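Local coordinates for geranylgeranyl pyrophosphate synthetase (Pyrococcus horikoshii, PDB 1WY0), which probably catalyses the chain elongation of prenyl diphosphates with isopentenyl diphosphate to give geranylgeranyl diphosphate, at residues L77-Y81 with L117-A121; I22-P27 with A38-L43; Y70-A74 with A124-E129. One frame throughout, in Å; residues are numbered along the deposited sequence.

Three contacts tie together the N-terminal part of an all-helical prenyltransferase subunit. Contact 2 comes first along the chain and joins the C-terminal part of helix 3-25 to helix 32-40 and the residues that follow it. Contacts 1 and 3 come later and share one helix pair, 69-90 with 107-126: contact 3 at the start of the first and toward the end of the second, contact 1 further inside. Their centres lie about 11 Å apart; that of contact 2 is about 10 Å from contact 1 and about 15 Å from contact 3. Leu25 touches residues of both other contacts and Glu24 pairs with Arg127 of contact 3, fastening the N-terminal helix to the pair that carries the first aspartate-rich motif.

Contact 1 of 3, residues L77-Y81 with L117-A121; sequences LIHNY and LFSKA
Leu77 sends its two branches to different parts of helix 107-126: CD2 meets CD2 of Leu117 at 3.8 Å, the side chains crossing at about a right angle, while CD1 rests on the backbone C of Lys120 (3.6 Å). Its CB faces Ala121, whose single methyl lets the two CA atoms approach to 5.2 Å. Ile78 presses CG1 tightly on Ala121 CB (3.5 Å) and sets the same atom in the plane of the Phe118 ring, at its edge. The two helices run almost antiparallel, at 165° with local axes 8.0 Å apart, in the core of the isoprenoid synthase fold, and helix 69-90 ends in the first aspartate-rich (DDxxD) motif. Asn80 touches Leu117 CD1 with its backbone C and CB; its ND2 bonds to Glu76 O, which gives this buried nitrogen a partner. Tyr81 lies five residues before the motif, a position that helps set product length in relatives. Its ring makes an offset stack with Phe118 (centroids 4.4 Å apart, planes at 11°), whose CG, anti to its own backbone N (chi1 -163°), lays the two rings side by side; Phe118 CB adds a CH-pi contact. With an alanine in place of Tyr81, Phe118 would probably lose the cover of one face, opening a gap between the helices. In this crystal Tyr81 and Cys150 form a mercury site, and Phe118 also meets Phe118 of the second subunit.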
ATOM      1  N   LEU A  77       8.182   8.924   2.499  1.00 29.97           N
ATOM      2  CA  LEU A  77       7.833   7.889   1.534  1.00 30.18           C
ATOM      3  C   LEU A  77       6.323   7.652   1.607  1.00 28.28           C
ATOM      4  O   LEU A  77       5.657   7.477   0.590  1.00 27.26           O
ATOM      5  CB  LEU A  77       8.595   6.592   1.838  1.00 27.16           C
ATOM      6  CG  LEU A  77      10.083   6.684   1.489  1.00 29.25           C
ATOM      7  CD1 LEU A  77      10.811   5.379   1.836  1.00 26.63           C
ATOM      8  CD2 LEU A  77      10.214   7.004  -0.003  1.00 27.91           C
ATOM      9  N   ILE A  78       5.783   7.669   2.817  1.00 28.04           N
ATOM     10  CA  ILE A  78       4.354   7.468   2.995  1.00 28.09           C
ATOM     11  C   ILE A  78       3.604   8.620   2.355  1.00 26.88           C
ATOM     12  O   ILE A  78       2.620   8.408   1.656  1.00 26.42           O
ATOM     13  CB  ILE A  78       3.977   7.362   4.485  1.00 26.42           C
ATOM     14  CG1 ILE A  78       4.311   5.959   4.993  1.00 28.22           C
ATOM     15  CG2 ILE A  78       2.476   7.654   4.669  1.00 28.54           C
ATOM     16  CD1 ILE A  78       3.900   5.681   6.419  1.00 27.00           C
ATOM     17  N   HIS A  79       4.073   9.839   2.586  1.00 26.20           N
ATOM     18  CA  HIS A  79       3.439  11.016   2.004  1.00 27.88           C
ATOM     19  C   HIS A  79       3.432  10.897   0.475  1.00 27.52           C
ATOM     20  O   HIS A  79       2.431  11.205  -0.176  1.00 27.82           O
ATOM     21  CB  HIS A  79       4.194  12.295   2.413  1.00 26.89           C
ATOM     22  CG  HIS A  79       3.782  13.520   1.646  1.00 24.76           C
ATOM     23  ND1 HIS A  79       2.519  14.070   1.731  1.00 26.82           N
ATOM     24  CD2 HIS A  79       4.469  14.299   0.775  1.00 25.06           C
ATOM     25  CE1 HIS A  79       2.448  15.131   0.948  1.00 25.11           C
ATOM     26  NE2 HIS A  79       3.618  15.291   0.356  1.00 24.45           N
ATOM     27  N   ASN A  80       4.550  10.460  -0.090  1.00 28.70           N
ATOM     28  CA  ASN A  80       4.649  10.334  -1.539  1.00 29.18           C
ATOM     29  C   ASN A  80       3.734   9.267  -2.113  1.00 28.41           C
ATOM     30  O   ASN A  80       3.123   9.471  -3.155  1.00 30.79           O
ATOM     31  CB  ASN A  80       6.103  10.081  -1.957  1.00 29.35           C
ATOM     32  CG  ASN A  80       6.867  11.370  -2.172  1.00 32.34           C
ATOM     33  OD1 ASN A  80       6.551  12.145  -3.074  1.00 31.15           O
ATOM     34  ND2 ASN A  80       7.864  11.617  -1.331  1.00 33.22           N
ATOM     35  N   TYR A  81       3.628   8.129  -1.442  1.00 27.94           N
ATOM     36  CA  TYR A  81       2.738   7.086  -1.932  1.00 27.34           C
ATOM     37  C   TYR A  81       1.285   7.576  -1.913  1.00 27.51           C
ATOM     38  O   TYR A  81       0.487   7.192  -2.778  1.00 25.85           O
ATOM     39  CB  TYR A  81       2.881   5.814  -1.079  1.00 26.49           C
ATOM     40  CG  TYR A  81       1.621   5.379  -0.363  1.00 28.75           C
ATOM     41  CD1 TYR A  81       1.389   5.738   0.965  1.00 28.54           C
ATOM     42  CD2 TYR A  81       0.676   4.570  -0.999  1.00 29.83           C
ATOM     43  CE1 TYR A  81       0.259   5.298   1.644  1.00 28.19           C
ATOM     44  CE2 TYR A  81      -0.466   4.126  -0.327  1.00 29.44           C
ATOM     45  CZ  TYR A  81      -0.666   4.489   0.993  1.00 30.24           C
ATOM     46  OH  TYR A  81      -1.761   4.007   1.677  1.00 28.12           O
ATOM     47  N   LEU A 117       6.331   2.436  -2.847  1.00 25.69           N
ATOM     48  CA  LEU A 117       6.670   3.545  -1.969  1.00 26.30           C
ATOM     49  C   LEU A 117       6.218   3.263  -0.534  1.00 25.65           C
ATOM     50  O   LEU A 117       6.950   3.552   0.407  1.00 26.89           O
ATOM     51  CB  LEU A 117       6.027   4.838  -2.480  1.00 23.17           C
ATOM     52  CG  LEU A 117       6.787   5.552  -3.597  1.00 24.60           C
ATOM     53  CD1 LEU A 117       5.929   6.689  -4.171  1.00 21.87           C
ATOM     54  CD2 LEU A 117       8.118   6.082  -3.048  1.00 22.67           C
ATOM     55  N   PHE A 118       5.021   2.705  -0.373  1.00 26.19           N
ATOM     56  CA  PHE A 118       4.482   2.399   0.968  1.00 29.09           C
ATOM     57  C   PHE A 118       5.339   1.317   1.639  1.00 28.64           C
ATOM     58  O   PHE A 118       5.710   1.431   2.808  1.00 29.51           O
ATOM     59  CB  PHE A 118       3.020   1.916   0.878  1.00 29.74           C
ATOM     60  CG  PHE A 118       2.271   1.975   2.195  1.00 34.42           C
ATOM     61  CD1 PHE A 118       2.645   2.865   3.175  1.00 37.74           C
ATOM     62  CD2 PHE A 118       1.189   1.140   2.450  1.00 40.64           C
ATOM     63  CE1 PHE A 118       1.969   2.936   4.384  1.00 37.94           C
ATOM     64  CE2 PHE A 118       0.497   1.211   3.680  1.00 41.35           C
ATOM     65  CZ  PHE A 118       0.898   2.114   4.637  1.00 37.23           C
ATOM     66  N   SER A 119       5.628   0.265   0.891  1.00 27.29           N
ATOM     67  CA  SER A 119       6.460  -0.826   1.363  1.00 29.90           C
ATOM     68  C   SER A 119       7.845  -0.292   1.774  1.00 30.62           C
ATOM     69  O   SER A 119       8.418  -0.722   2.775  1.00 30.95           O
ATOM     70  CB  SER A 119       6.616  -1.858   0.241  1.00 30.24           C
ATOM     71  OG  SER A 119       7.456  -2.929   0.635  1.00 36.17           O
ATOM     72  N   LYS A 120       8.385   0.647   1.000  1.00 30.24           N
ATOM     73  CA  LYS A 120       9.729   1.058   1.401  1.00 31.29           C
ATOM     74  C   LYS A 120       9.707   2.005   2.609  1.00 31.56           C
ATOM     75  O   LYS A 120      10.653   2.091   3.381  1.00 32.42           O
ATOM     76  CB  LYS A 120      10.391   1.751   0.209  1.00 30.65           C
ATOM     77  CG  LYS A 120      10.631   0.791  -0.958  1.00 29.92           C
ATOM     78  CD  LYS A 120      12.100   0.378  -1.078  1.00 29.68           C
ATOM     79  CE  LYS A 120      12.327  -0.672  -2.169  1.00 30.82           C
ATOM     80  NZ  LYS A 120      13.677  -1.219  -2.053  1.00 32.33           N
ATOM     81  N   ALA A 121       8.589   2.655   2.912  1.00 31.44           N
ATOM     82  CA  ALA A 121       8.483   3.425   4.138  1.00 32.13           C
ATOM     83  C   ALA A 121       8.763   2.514   5.337  1.00 32.09           C
ATOM     84  O   ALA A 121       9.436   2.913   6.287  1.00 33.50           O
ATOM     85  CB  ALA A 121       7.094   4.037   4.251  1.00 30.51           C
TER

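Contact 2 of 3, residues I22-P27 with A38-L43; sequences IFELIP and ARHYPL
The helical hairpin that begins the chain is closed where Phe23, in the last turn of helix 3-25, and Ile26 just after it meet Arg39 of helix 32-40 and the following Pro42 and Leu43. Its polar link is a hydrogen bond from Arg39 NH1 to Ile26 O, 3.2 Å long and nearly straight at 171°, lying in the carbonyl plane on a lone pair and in the plane of the guanidinium group. Ile26 is the first residue to leave helical backbone angles, and a long, flexible arginine suits the task of reaching its carbonyl. CD of Arg39 passes 3.2 Å from Ile26 O, and the bend at chi3 (62°) beyond it turns the guanidinium back so that NH1 can reach the same oxygen. A salt bridge from Glu36 to Arg39 NE helps to fix the group. Phe23 CE1 lies over one face of the guanidinium, but ring and guanidinium planes are 61° apart, so they are not stacked. The far end of the same ring turns to apolar partners: CZ of Phe23 touches CD2 of Leu43 at 3.5 Å and CB of Pro42 at 4.0 Å. On the side toward helix 107-126, Ile26 CD1 fills the angle between Arg39 CG and Pro42 CG, and the side chain touches Leu117. Apolar packing beside one arginine-carbonyl bond thus joins two consecutive helices as a helical hairpin at the N-terminal edge of the isoprenoid synthase fold.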
ATOM      1  N   ILE A  22      16.484   8.492   0.867  1.00 41.50           N
ATOM      2  CA  ILE A  22      15.336   8.175   0.039  1.00 40.87           C
ATOM      3  C   ILE A  22      15.758   7.462  -1.233  1.00 41.23           C
ATOM      4  O   ILE A  22      15.246   6.393  -1.558  1.00 41.09           O
ATOM      5  CB  ILE A  22      14.549   9.450  -0.358  1.00 40.92           C
ATOM      6  CG1 ILE A  22      13.694   9.918   0.821  1.00 39.21           C
ATOM      7  CG2 ILE A  22      13.683   9.173  -1.587  1.00 37.80           C
ATOM      8  CD1 ILE A  22      12.927  11.182   0.556  1.00 38.44           C
ATOM      9  N   PHE A  23      16.708   8.047  -1.949  1.00 42.08           N
ATOM     10  CA  PHE A  23      17.145   7.460  -3.200  1.00 43.05           C
ATOM     11  C   PHE A  23      18.051   6.244  -3.107  1.00 43.16           C
ATOM     12  O   PHE A  23      18.415   5.664  -4.125  1.00 44.04           O
ATOM     13  CB  PHE A  23      17.755   8.547  -4.081  1.00 43.72           C
ATOM     14  CG  PHE A  23      16.732   9.529  -4.582  1.00 44.79           C
ATOM     15  CD1 PHE A  23      15.690   9.101  -5.401  1.00 43.55           C
ATOM     16  CD2 PHE A  23      16.767  10.860  -4.189  1.00 44.09           C
ATOM     17  CE1 PHE A  23      14.699   9.976  -5.813  1.00 44.23           C
ATOM     18  CE2 PHE A  23      15.779  11.748  -4.596  1.00 44.97           C
ATOM     19  CZ  PHE A  23      14.741  11.304  -5.410  1.00 45.25           C
ATOM     20  N   GLU A  24      18.419   5.845  -1.897  1.00 43.50           N
ATOM     21  CA  GLU A  24      19.228   4.646  -1.774  1.00 44.28           C
ATOM     22  C   GLU A  24      18.227   3.519  -1.550  1.00 43.68           C
ATOM     23  O   GLU A  24      18.524   2.347  -1.787  1.00 45.07           O
ATOM     24  CB  GLU A  24      20.230   4.747  -0.620  1.00 47.00           C
ATOM     25  CG  GLU A  24      19.709   4.416   0.760  1.00 50.76           C
ATOM     26  CD  GLU A  24      20.838   4.365   1.776  1.00 53.04           C
ATOM     27  OE1 GLU A  24      21.726   5.244   1.710  1.00 54.57           O
ATOM     28  OE2 GLU A  24      20.837   3.453   2.636  1.00 53.72           O
ATOM     29  N   LEU A  25      17.028   3.896  -1.102  1.00 42.56           N
ATOM     30  CA  LEU A  25      15.939   2.950  -0.885  1.00 40.86           C
ATOM     31  C   LEU A  25      15.235   2.719  -2.225  1.00 39.99           C
ATOM     32  O   LEU A  25      14.847   1.598  -2.541  1.00 41.36           O
ATOM     33  CB  LEU A  25      14.939   3.491   0.141  1.00 39.34           C
ATOM     34  CG  LEU A  25      15.251   3.316   1.632  1.00 39.27           C
ATOM     35  CD1 LEU A  25      14.203   4.034   2.444  1.00 39.33           C
ATOM     36  CD2 LEU A  25      15.272   1.836   2.002  1.00 41.82           C
ATOM     37  N   ILE A  26      15.063   3.783  -3.004  1.00 38.68           N
ATOM     38  CA  ILE A  26      14.430   3.663  -4.312  1.00 39.86           C
ATOM     39  C   ILE A  26      15.396   4.137  -5.393  1.00 40.73           C
ATOM     40  O   ILE A  26      15.276   5.236  -5.936  1.00 41.03           O
ATOM     41  CB  ILE A  26      13.084   4.456  -4.409  1.00 38.76           C
ATOM     42  CG1 ILE A  26      13.282   5.931  -4.064  1.00 39.27           C
ATOM     43  CG2 ILE A  26      12.060   3.865  -3.450  1.00 39.33           C
ATOM     44  CD1 ILE A  26      12.014   6.751  -4.225  1.00 37.68           C
ATOM     45  N   PRO A  27      16.391   3.299  -5.708  1.00 41.73           N
ATOM     46  CA  PRO A  27      17.386   3.559  -6.739  1.00 44.12           C
ATOM     47  C   PRO A  27      16.896   3.103  -8.118  1.00 45.72           C
ATOM     48  O   PRO A  27      15.836   2.515  -8.273  1.00 45.27           O
ATOM     49  CB  PRO A  27      18.655   2.794  -6.358  1.00 43.49           C
ATOM     50  CG  PRO A  27      18.116   1.526  -5.695  1.00 42.32           C
ATOM     51  CD  PRO A  27      16.735   2.039  -5.073  1.00 42.26           C
ATOM     52  N   ALA A  38       8.073   5.213  -9.278  1.00 28.27           N
ATOM     53  CA  ALA A  38       8.167   5.462  -7.837  1.00 28.06           C
ATOM     54  C   ALA A  38       9.031   6.687  -7.504  1.00 29.63           C
ATOM     55  O   ALA A  38       8.734   7.438  -6.570  1.00 30.13           O
ATOM     56  CB  ALA A  38       8.734   4.235  -7.135  1.00 26.77           C
ATOM     57  N   ARG A  39      10.106   6.876  -8.261  1.00 30.75           N
ATOM     58  CA  ARG A  39      11.011   8.004  -8.059  1.00 32.26           C
ATOM     59  C   ARG A  39      10.468   9.330  -8.580  1.00 32.58           C
ATOM     60  O   ARG A  39      10.907  10.390  -8.146  1.00 34.66           O
ATOM     61  CB  ARG A  39      12.356   7.730  -8.749  1.00 31.61           C
ATOM     62  CG  ARG A  39      13.323   6.879  -7.942  1.00 32.63           C
ATOM     63  CD  ARG A  39      14.364   6.212  -8.852  1.00 34.48           C
ATOM     64  NE  ARG A  39      15.199   7.181  -9.556  1.00 33.12           N
ATOM     65  CZ  ARG A  39      16.371   7.627  -9.114  1.00 35.09           C
ATOM     66  NH1 ARG A  39      16.861   7.188  -7.965  1.00 33.91           N
ATOM     67  NH2 ARG A  39      17.044   8.528  -9.816  1.00 36.35           N
ATOM     68  N   HIS A  40       9.513   9.276  -9.500  1.00 32.61           N
ATOM     69  CA  HIS A  40       8.972  10.490 -10.100  1.00 32.75           C
ATOM     70  C   HIS A  40       8.594  11.628  -9.140  1.00 34.57           C
ATOM     71  O   HIS A  40       9.080  12.754  -9.288  1.00 33.62           O
ATOM     72  CB  HIS A  40       7.778  10.146 -10.998  1.00 32.23           C
ATOM     73  CG  HIS A  40       7.308  11.299 -11.833  1.00 31.68           C
ATOM     74  ND1 HIS A  40       8.092  11.878 -12.807  1.00 31.44           N
ATOM     75  CD2 HIS A  40       6.153  12.004 -11.815  1.00 32.05           C
ATOM     76  CE1 HIS A  40       7.442  12.890 -13.352  1.00 30.08           C
ATOM     77  NE2 HIS A  40       6.262  12.988 -12.768  1.00 33.27           N
ATOM     78  N   TYR A  41       7.732  11.373  -8.159  1.00 35.15           N
ATOM     79  CA  TYR A  41       7.375  12.471  -7.260  1.00 35.15           C
ATOM     80  C   TYR A  41       8.519  12.884  -6.337  1.00 35.50           C
ATOM     81  O   TYR A  41       8.750  14.072  -6.136  1.00 35.03           O
ATOM     82  CB  TYR A  41       6.118  12.139  -6.452  1.00 36.39           C
ATOM     83  CG  TYR A  41       4.836  12.235  -7.263  1.00 36.37           C
ATOM     84  CD1 TYR A  41       4.833  12.791  -8.544  1.00 35.71           C
ATOM     85  CD2 TYR A  41       3.630  11.775  -6.744  1.00 37.07           C
ATOM     86  CE1 TYR A  41       3.663  12.883  -9.285  1.00 37.43           C
ATOM     87  CE2 TYR A  41       2.455  11.862  -7.471  1.00 38.64           C
ATOM     88  CZ  TYR A  41       2.471  12.414  -8.740  1.00 39.84           C
ATOM     89  OH  TYR A  41       1.293  12.492  -9.458  1.00 40.69           O
ATOM     90  N   PRO A  42       9.247  11.911  -5.759  1.00 35.22           N
ATOM     91  CA  PRO A  42      10.366  12.241  -4.874  1.00 35.99           C
ATOM     92  C   PRO A  42      11.413  13.116  -5.582  1.00 39.00           C
ATOM     93  O   PRO A  42      12.048  13.963  -4.955  1.00 38.71           O
ATOM     94  CB  PRO A  42      10.911  10.868  -4.500  1.00 35.18           C
ATOM     95  CG  PRO A  42       9.659  10.055  -4.414  1.00 33.23           C
ATOM     96  CD  PRO A  42       8.917  10.479  -5.663  1.00 32.69           C
ATOM     97  N   LEU A  43      11.580  12.898  -6.886  1.00 41.01           N
ATOM     98  CA  LEU A  43      12.525  13.611  -7.746  1.00 42.91           C
ATOM     99  C   LEU A  43      12.032  15.017  -8.113  1.00 45.30           C
ATOM    100  O   LEU A  43      12.759  15.858  -8.622  1.00 46.47           O
ATOM    101  CB  LEU A  43      12.719  12.792  -9.033  1.00 42.57           C
ATOM    102  CG  LEU A  43      13.878  11.797  -8.964  1.00 43.04           C
ATOM    103  CD1 LEU A  43      14.070  11.065 -10.294  1.00 43.27           C
ATOM    104  CD2 LEU A  43      15.220  12.461  -8.647  1.00 44.49           C
TER

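Contact 3 of 3, residues Y70-A74 with A124-E129; sequences YPAVA and AVARAE
Tyr70 and Ala74 pack on Ala124 and Val125 in a largely apolar helix-to-helix contact, at the outer end of the pair 69-90 and 107-126 in the isoprenoid synthase fold. The first turns of helix 69-90 here meet the C-terminal part of helix 107-126 and the residues after it. Small residues make the approach possible: the CA atoms of Tyr70 and Ala124 are 5.2 Å apart, and the Ala124 methyl points across to Ala74 CB and Val73 CG1 and sits close to Tyr70 O. Ala74 CB in turn touches Val125 CG2 at 3.5 Å. Pro71, in the first turn of its helix, where the missing N-H costs little, lays CG against Ala128 CB (3.8 Å) and so carries the packing beyond the helix end. Leu25, from helix 3-25, covers Ala124 and Arg127.

Tyr70, which buries more surface here than any other residue, offers a ring face to Arg127. CG of Arg127 stands anti to the carbonyl carbon (chi1 -67°) and the chain then runs extended from CG to NE, which carries it obliquely along the ring. Arg127 CB makes a CH-pi contact over the face, 3.9 Å from the Tyr70 centroid and 14° off the normal, and CD follows at 3.5 Å from Tyr70 CE2. The charged end is held by two acids, NH1 by Glu24 and NH2 by Glu123, which would probably keep the guanidinium from swinging off the ring. The Tyr70 hydroxyl oxygen lies in the guanidinium plane at its edge, with OH 3.5 Å from Arg127 NH1.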
ATOM      1  N   TYR A  70      16.031   7.721   9.142  1.00 51.50           N
ATOM      2  CA  TYR A  70      15.220   6.733   8.436  1.00 50.93           C
ATOM      3  C   TYR A  70      13.738   6.821   8.793  1.00 49.28           C
ATOM      4  O   TYR A  70      12.878   6.582   7.948  1.00 50.14           O
ATOM      5  CB  TYR A  70      15.746   5.320   8.674  1.00 51.35           C
ATOM      6  CG  TYR A  70      16.852   4.938   7.723  1.00 52.46           C
ATOM      7  CD1 TYR A  70      18.191   5.072   8.082  1.00 53.96           C
ATOM      8  CD2 TYR A  70      16.559   4.440   6.454  1.00 53.43           C
ATOM      9  CE1 TYR A  70      19.207   4.714   7.207  1.00 53.11           C
ATOM     10  CE2 TYR A  70      17.567   4.081   5.571  1.00 54.54           C
ATOM     11  CZ  TYR A  70      18.892   4.217   5.954  1.00 55.47           C
ATOM     12  OH  TYR A  70      19.894   3.846   5.082  1.00 56.56           O
ATOM     13  N   PRO A  71      13.417   7.134  10.057  1.00 47.47           N
ATOM     14  CA  PRO A  71      12.002   7.240  10.422  1.00 46.14           C
ATOM     15  C   PRO A  71      11.372   8.450   9.735  1.00 45.06           C
ATOM     16  O   PRO A  71      10.176   8.460   9.447  1.00 44.70           O
ATOM     17  CB  PRO A  71      12.055   7.395  11.939  1.00 46.03           C
ATOM     18  CG  PRO A  71      13.211   6.539  12.295  1.00 46.54           C
ATOM     19  CD  PRO A  71      14.241   6.930  11.262  1.00 46.95           C
ATOM     20  N   ALA A  72      12.185   9.475   9.489  1.00 43.12           N
ATOM     21  CA  ALA A  72      11.714  10.680   8.814  1.00 40.58           C
ATOM     22  C   ALA A  72      11.540  10.320   7.342  1.00 38.47           C
ATOM     23  O   ALA A  72      10.615  10.785   6.683  1.00 36.75           O
ATOM     24  CB  ALA A  72      12.727  11.800   8.956  1.00 39.40           C
ATOM     25  N   VAL A  73      12.441   9.489   6.836  1.00 35.73           N
ATOM     26  CA  VAL A  73      12.367   9.055   5.452  1.00 36.01           C
ATOM     27  C   VAL A  73      11.083   8.257   5.244  1.00 34.64           C
ATOM     28  O   VAL A  73      10.409   8.406   4.231  1.00 33.57           O
ATOM     29  CB  VAL A  73      13.592   8.190   5.078  1.00 35.05           C
ATOM     30  CG1 VAL A  73      13.370   7.499   3.732  1.00 34.93           C
ATOM     31  CG2 VAL A  73      14.836   9.069   5.006  1.00 36.58           C
ATOM     32  N   ALA A  74      10.751   7.421   6.222  1.00 35.17           N
ATOM     33  CA  ALA A  74       9.555   6.591   6.173  1.00 34.82           C
ATOM     34  C   ALA A  74       8.345   7.476   5.929  1.00 35.22           C
ATOM     35  O   ALA A  74       7.522   7.232   5.040  1.00 34.16           O
ATOM     36  CB  ALA A  74       9.396   5.842   7.493  1.00 34.56           C
ATOM     37  N   ALA A 124      12.293   1.489   5.543  1.00 38.43           N
ATOM     38  CA  ALA A 124      13.017   2.598   6.165  1.00 39.41           C
ATOM     39  C   ALA A 124      12.851   2.541   7.680  1.00 40.23           C
ATOM     40  O   ALA A 124      13.790   2.798   8.423  1.00 40.19           O
ATOM     41  CB  ALA A 124      12.494   3.933   5.639  1.00 36.43           C
ATOM     42  N   VAL A 125      11.647   2.212   8.134  1.00 41.62           N
ATOM     43  CA  VAL A 125      11.381   2.107   9.562  1.00 43.57           C
ATOM     44  C   VAL A 125      12.253   1.018  10.180  1.00 45.44           C
ATOM     45  O   VAL A 125      12.775   1.183  11.277  1.00 46.84           O
ATOM     46  CB  VAL A 125       9.907   1.756   9.836  1.00 43.45           C
ATOM     47  CG1 VAL A 125       9.707   1.449  11.311  1.00 44.04           C
ATOM     48  CG2 VAL A 125       9.016   2.910   9.423  1.00 45.30           C
ATOM     49  N   ALA A 126      12.396  -0.098   9.473  1.00 45.57           N
ATOM     50  CA  ALA A 126      13.194  -1.209   9.960  1.00 47.11           C
ATOM     51  C   ALA A 126      14.674  -0.838  10.083  1.00 49.34           C
ATOM     52  O   ALA A 126      15.310  -1.179  11.076  1.00 50.04           O
ATOM     53  CB  ALA A 126      13.019  -2.413   9.038  1.00 44.83           C
ATOM     54  N   ARG A 127      15.218  -0.140   9.085  1.00 50.08           N
ATOM     55  CA  ARG A 127      16.624   0.274   9.107  1.00 51.33           C
ATOM     56  C   ARG A 127      16.977   1.273  10.211  1.00 52.88           C
ATOM     57  O   ARG A 127      18.149   1.577  10.416  1.00 54.70           O
ATOM     58  CB  ARG A 127      17.031   0.891   7.764  1.00 49.63           C
ATOM     59  CG  ARG A 127      17.052  -0.069   6.598  1.00 47.84           C
ATOM     60  CD  ARG A 127      17.697   0.589   5.398  1.00 48.33           C
ATOM     61  NE  ARG A 127      17.748  -0.290   4.237  1.00 47.45           N
ATOM     62  CZ  ARG A 127      18.344   0.027   3.094  1.00 48.37           C
ATOM     63  NH1 ARG A 127      18.944   1.201   2.962  1.00 48.13           N
ATOM     64  NH2 ARG A 127      18.328  -0.824   2.078  1.00 50.43           N
ATOM     65  N   ALA A 128      15.980   1.795  10.916  1.00 54.46           N
ATOM     66  CA  ALA A 128      16.243   2.763  11.977  1.00 57.05           C
ATOM     67  C   ALA A 128      17.184   2.188  13.035  1.00 59.55           C
ATOM     68  O   ALA A 128      17.182   0.982  13.294  1.00 59.20           O
ATOM     69  CB  ALA A 128      14.933   3.198  12.629  1.00 56.14           C
ATOM     70  N   GLU A 129      17.980   3.066  13.643  1.00 61.89           N
ATOM     71  CA  GLU A 129      18.931   2.672  14.682  1.00 62.90           C
ATOM     72  C   GLU A 129      18.449   3.207  16.024  1.00 63.09           C
ATOM     73  O   GLU A 129      18.936   4.233  16.497  1.00 62.76           O
ATOM     74  CB  GLU A 129      20.317   3.262  14.410  1.00 64.22           C
ATOM     75  CG  GLU A 129      20.346   4.706  13.930  1.00 65.57           C
ATOM     76  CD  GLU A 129      20.397   4.819  12.413  1.00 67.18           C
ATOM     77  OE1 GLU A 129      20.543   3.770  11.746  1.00 67.51           O
ATOM     78  OE2 GLU A 129      20.269   5.954  11.896  1.00 68.37           O
TER